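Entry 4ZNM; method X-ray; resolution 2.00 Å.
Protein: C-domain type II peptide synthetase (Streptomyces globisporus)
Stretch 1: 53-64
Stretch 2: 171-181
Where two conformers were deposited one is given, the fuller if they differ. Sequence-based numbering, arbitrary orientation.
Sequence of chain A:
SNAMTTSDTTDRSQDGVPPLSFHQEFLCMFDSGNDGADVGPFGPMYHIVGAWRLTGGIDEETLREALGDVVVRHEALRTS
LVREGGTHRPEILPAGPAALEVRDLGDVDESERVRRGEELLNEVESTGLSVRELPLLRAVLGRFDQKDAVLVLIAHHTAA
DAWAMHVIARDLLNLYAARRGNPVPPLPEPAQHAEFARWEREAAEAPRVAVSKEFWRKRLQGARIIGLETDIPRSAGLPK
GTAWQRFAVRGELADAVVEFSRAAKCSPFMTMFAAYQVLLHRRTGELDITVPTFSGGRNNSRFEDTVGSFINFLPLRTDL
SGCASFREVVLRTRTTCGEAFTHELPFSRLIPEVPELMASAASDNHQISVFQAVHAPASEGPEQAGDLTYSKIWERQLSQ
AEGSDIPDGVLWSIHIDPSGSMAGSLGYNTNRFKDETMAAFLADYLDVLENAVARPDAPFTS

Stretch 1, residues 53-64: RLTGGIDEETLR
Stretch 2, residues 171-181: DLLNLYAARRG

Residues 53-55 form the end of a strand, 60-64 the start of a helix, and residues from 171 on continue a second helix that begins earlier in the chain; the helix axes approach to 9.3 Å at 126° between N-to-C directions, with Leu63 CA 5.7 Å from Tyr176 CA.

Leu54 (mt) points toward the second helix, its CD2 4.1 Å from Leu173 CD1 (Leu173 mt), an apolar contact. Gly56, at phi/psi 130/168, and Gly57, at -72/150, turn the chain off the strand. Gly57 O accepts from water 1 at 2.6 Å, and that water accepts from Tyr176 OH at 2.8 Å. The CA-to-CB bond of Ile58 (-129/132, mt) points away, yet Ile58 CA lies 3.4 Å from Tyr176 OH. The direct polar link follows: Asp59 N donates to Tyr176 OH at 2.7 Å and 174°, nearly linear, with Tyr176 at chi1 168°, chi2 86°.

Asp59 (-98/107, chi1 t) caps the helix, its OD2 accepting from Thr62 N (3.1 Å) and Thr62 OG1 (2.6 Å). Its CB lies over one guanidinium face of Arg180 (mmm), 3.7 Å from NH1.

Thr62 (m) packs CG2 3.4 Å from Arg179 CB; water 2 donates to Thr62 OG1 and accepts from Arg180 NH1, both 2.8 Å. Leu63 (tp) sets CD1 4.2 Å from both Leu172 CG (Leu172 tp) and Leu173 CD2, and CB 3.9 Å from Tyr176 CD1.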

# COMPACT_ATOMS: atom_id res chain seq x y z
N ARG A 53 11.37 -7.18 13.15
CA ARG A 53 11.96 -7.67 14.40
C ARG A 53 13.32 -8.27 14.08
O ARG A 53 13.41 -9.17 13.22
CB ARG A 53 11.03 -8.72 15.04
CG ARG A 53 11.39 -9.17 16.44
CD ARG A 53 11.07 -8.13 17.51
NE ARG A 53 11.36 -8.67 18.81
CZ ARG A 53 10.48 -9.28 19.60
NH1 ARG A 53 10.90 -9.80 20.74
NH2 ARG A 53 9.20 -9.37 19.26
N LEU A 54 14.37 -7.77 14.75
CA LEU A 54 15.77 -8.24 14.52
C LEU A 54 16.31 -9.06 15.68
O LEU A 54 16.26 -8.61 16.81
CB LEU A 54 16.72 -7.06 14.29
CG LEU A 54 16.34 -6.04 13.21
CD1 LEU A 54 17.43 -4.94 13.12
CD2 LEU A 54 16.18 -6.72 11.90
N THR A 55 16.81 -10.25 15.38
CA THR A 55 17.41 -11.14 16.37
C THR A 55 18.89 -11.27 16.06
O THR A 55 19.25 -11.67 14.95
CB THR A 55 16.74 -12.55 16.35
OG1 THR A 55 15.32 -12.38 16.48
CG2 THR A 55 17.29 -13.44 17.48
N GLY A 56 19.74 -10.92 17.03
CA GLY A 56 21.17 -11.00 16.85
C GLY A 56 21.81 -9.70 17.26
O GLY A 56 21.12 -8.71 17.49
N GLY A 57 23.13 -9.70 17.38
CA GLY A 57 23.85 -8.51 17.76
C GLY A 57 23.85 -7.52 16.62
O GLY A 57 23.78 -7.92 15.47
N ILE A 58 23.88 -6.23 16.95
CA ILE A 58 23.87 -5.16 15.95
C ILE A 58 25.00 -4.23 16.25
O ILE A 58 25.14 -3.81 17.40
CB ILE A 58 22.56 -4.36 15.95
CG1 ILE A 58 21.38 -5.24 15.55
CG2 ILE A 58 22.69 -3.11 15.04
CD1 ILE A 58 20.05 -4.55 15.81
N ASP A 59 25.79 -3.89 15.23
CA ASP A 59 26.76 -2.79 15.35
C ASP A 59 26.12 -1.55 14.73
O ASP A 59 25.99 -1.45 13.51
CB ASP A 59 28.09 -3.11 14.66
CG ASP A 59 29.12 -2.03 14.89
OD1 ASP A 59 29.68 -1.99 15.99
OD2 ASP A 59 29.37 -1.20 13.99
N GLU A 60 25.72 -0.61 15.57
CA GLU A 60 24.88 0.49 15.14
C GLU A 60 25.56 1.36 14.10
O GLU A 60 24.95 1.77 13.11
CB GLU A 60 24.51 1.34 16.35
CG GLU A 60 23.54 0.65 17.31
CD GLU A 60 23.45 1.33 18.68
OE1 GLU A 60 23.87 2.52 18.84
OE2 GLU A 60 22.98 0.64 19.64
N GLU A 61 26.85 1.61 14.29
CA GLU A 61 27.60 2.44 13.36
C GLU A 61 27.64 1.82 11.97
O GLU A 61 27.59 2.52 10.97
CB GLU A 61 29.02 2.66 13.88
CG GLU A 61 29.91 3.42 12.91
CD GLU A 61 31.29 3.70 13.48
OE1 GLU A 61 32.20 4.05 12.70
OE2 GLU A 61 31.46 3.56 14.71
N THR A 62 27.75 0.49 11.91
CA THR A 62 27.81 -0.19 10.62
C THR A 62 26.43 -0.22 9.99
O THR A 62 26.31 -0.13 8.78
CB THR A 62 28.37 -1.62 10.78
OG1 THR A 62 29.66 -1.54 11.38
CG2 THR A 62 28.54 -2.33 9.40
N LEU A 63 25.39 -0.32 10.80
CA LEU A 63 24.03 -0.30 10.27
C LEU A 63 23.74 1.06 9.66
O LEU A 63 23.09 1.15 8.62
CB LEU A 63 23.00 -0.65 11.34
CG LEU A 63 21.57 -0.73 10.83
CD1 LEU A 63 21.38 -1.93 9.90
CD2 LEU A 63 20.60 -0.84 11.98
N ARG A 64 24.26 2.12 10.27
CA ARG A 64 24.06 3.47 9.76
C ARG A 64 24.76 3.63 8.42
O ARG A 64 24.20 4.19 7.47
CB ARG A 64 24.56 4.48 10.76
CG ARG A 64 24.46 5.89 10.28
CD ARG A 64 24.74 6.85 11.43
NE ARG A 64 26.13 6.86 11.79
CZ ARG A 64 26.65 6.38 12.92
NH1 ARG A 64 27.96 6.44 13.12
NH2 ARG A 64 25.90 5.83 13.85
N ASP A 171 18.10 -5.38 1.02
CA ASP A 171 19.35 -4.78 0.60
C ASP A 171 20.12 -4.26 1.81
O ASP A 171 21.33 -4.44 1.90
CB ASP A 171 19.07 -3.65 -0.37
CG ASP A 171 18.62 -4.15 -1.77
OD1 ASP A 171 18.45 -5.38 -1.97
OD2 ASP A 171 18.46 -3.27 -2.65
N LEU A 172 19.42 -3.59 2.71
CA LEU A 172 20.06 -2.97 3.88
C LEU A 172 20.77 -3.98 4.74
O LEU A 172 21.93 -3.80 5.10
CB LEU A 172 19.03 -2.24 4.73
CG LEU A 172 19.52 -1.75 6.09
CD1 LEU A 172 20.52 -0.63 5.85
CD2 LEU A 172 18.37 -1.31 6.95
N LEU A 173 20.06 -5.06 5.08
CA LEU A 173 20.64 -6.06 5.97
C LEU A 173 21.72 -6.89 5.28
O LEU A 173 22.66 -7.36 5.93
CB LEU A 173 19.51 -6.92 6.54
CG LEU A 173 18.57 -6.02 7.40
CD1 LEU A 173 17.51 -6.86 8.03
CD2 LEU A 173 19.31 -5.29 8.51
N ASN A 174 21.62 -7.03 3.96
CA ASN A 174 22.69 -7.68 3.18
C ASN A 174 23.95 -6.81 3.15
O ASN A 174 25.05 -7.29 3.41
CB ASN A 174 22.19 -7.95 1.77
CG ASN A 174 23.26 -8.52 0.86
OD1 ASN A 174 24.19 -7.83 0.45
ND2 ASN A 174 23.10 -9.78 0.49
N LEU A 175 23.79 -5.53 2.84
CA LEU A 175 24.94 -4.62 2.79
C LEU A 175 25.59 -4.50 4.20
O LEU A 175 26.81 -4.40 4.33
CB LEU A 175 24.52 -3.24 2.27
CG LEU A 175 24.08 -3.28 0.79
CD1 LEU A 175 23.42 -2.00 0.41
CD2 LEU A 175 25.27 -3.59 -0.18
N TYR A 176 24.77 -4.49 5.24
CA TYR A 176 25.25 -4.49 6.62
C TYR A 176 26.09 -5.75 6.89
O TYR A 176 27.23 -5.67 7.34
CB TYR A 176 24.05 -4.41 7.61
CG TYR A 176 24.44 -4.70 9.04
CD1 TYR A 176 24.92 -3.69 9.85
CD2 TYR A 176 24.32 -5.97 9.59
CE1 TYR A 176 25.28 -3.92 11.14
CE2 TYR A 176 24.69 -6.23 10.90
CZ TYR A 176 25.17 -5.19 11.67
OH TYR A 176 25.54 -5.41 12.96
N ALA A 177 25.54 -6.92 6.58
CA ALA A 177 26.27 -8.15 6.79
C ALA A 177 27.58 -8.12 6.04
O ALA A 177 28.60 -8.53 6.58
CB ALA A 177 25.45 -9.33 6.38
N ALA A 178 27.59 -7.66 4.80
CA ALA A 178 28.86 -7.69 4.07
C ALA A 178 29.90 -6.78 4.76
O ALA A 178 31.06 -7.15 4.89
CB ALA A 178 28.67 -7.28 2.64
N ARG A 179 29.47 -5.61 5.23
CA ARG A 179 30.37 -4.70 5.95
C ARG A 179 30.93 -5.34 7.19
O ARG A 179 32.10 -5.15 7.52
CB ARG A 179 29.65 -3.40 6.32
CG ARG A 179 29.57 -2.43 5.19
CD ARG A 179 28.90 -1.14 5.61
NE ARG A 179 28.94 -0.19 4.50
CZ ARG A 179 29.96 0.62 4.27
NH1 ARG A 179 31.01 0.63 5.08
NH2 ARG A 179 29.93 1.44 3.24
N ARG A 180 30.10 -6.14 7.88
CA ARG A 180 30.53 -6.86 9.06
C ARG A 180 31.44 -8.04 8.70
O ARG A 180 32.04 -8.64 9.57
CB ARG A 180 29.31 -7.38 9.85
CG ARG A 180 28.42 -6.32 10.45
CD ARG A 180 29.11 -5.61 11.61
NE ARG A 180 29.15 -6.46 12.79
CZ ARG A 180 29.99 -6.29 13.81
NH1 ARG A 180 30.89 -5.30 13.81
NH2 ARG A 180 29.92 -7.12 14.83
N GLY A 181 31.51 -8.40 7.43
CA GLY A 181 32.32 -9.54 7.04
C GLY A 181 31.66 -10.89 7.26
O GLY A 181 32.34 -11.89 7.52
O HOH W 1 25.61 -8.09 13.61
O HOH W 2 31.66 -3.41 11.85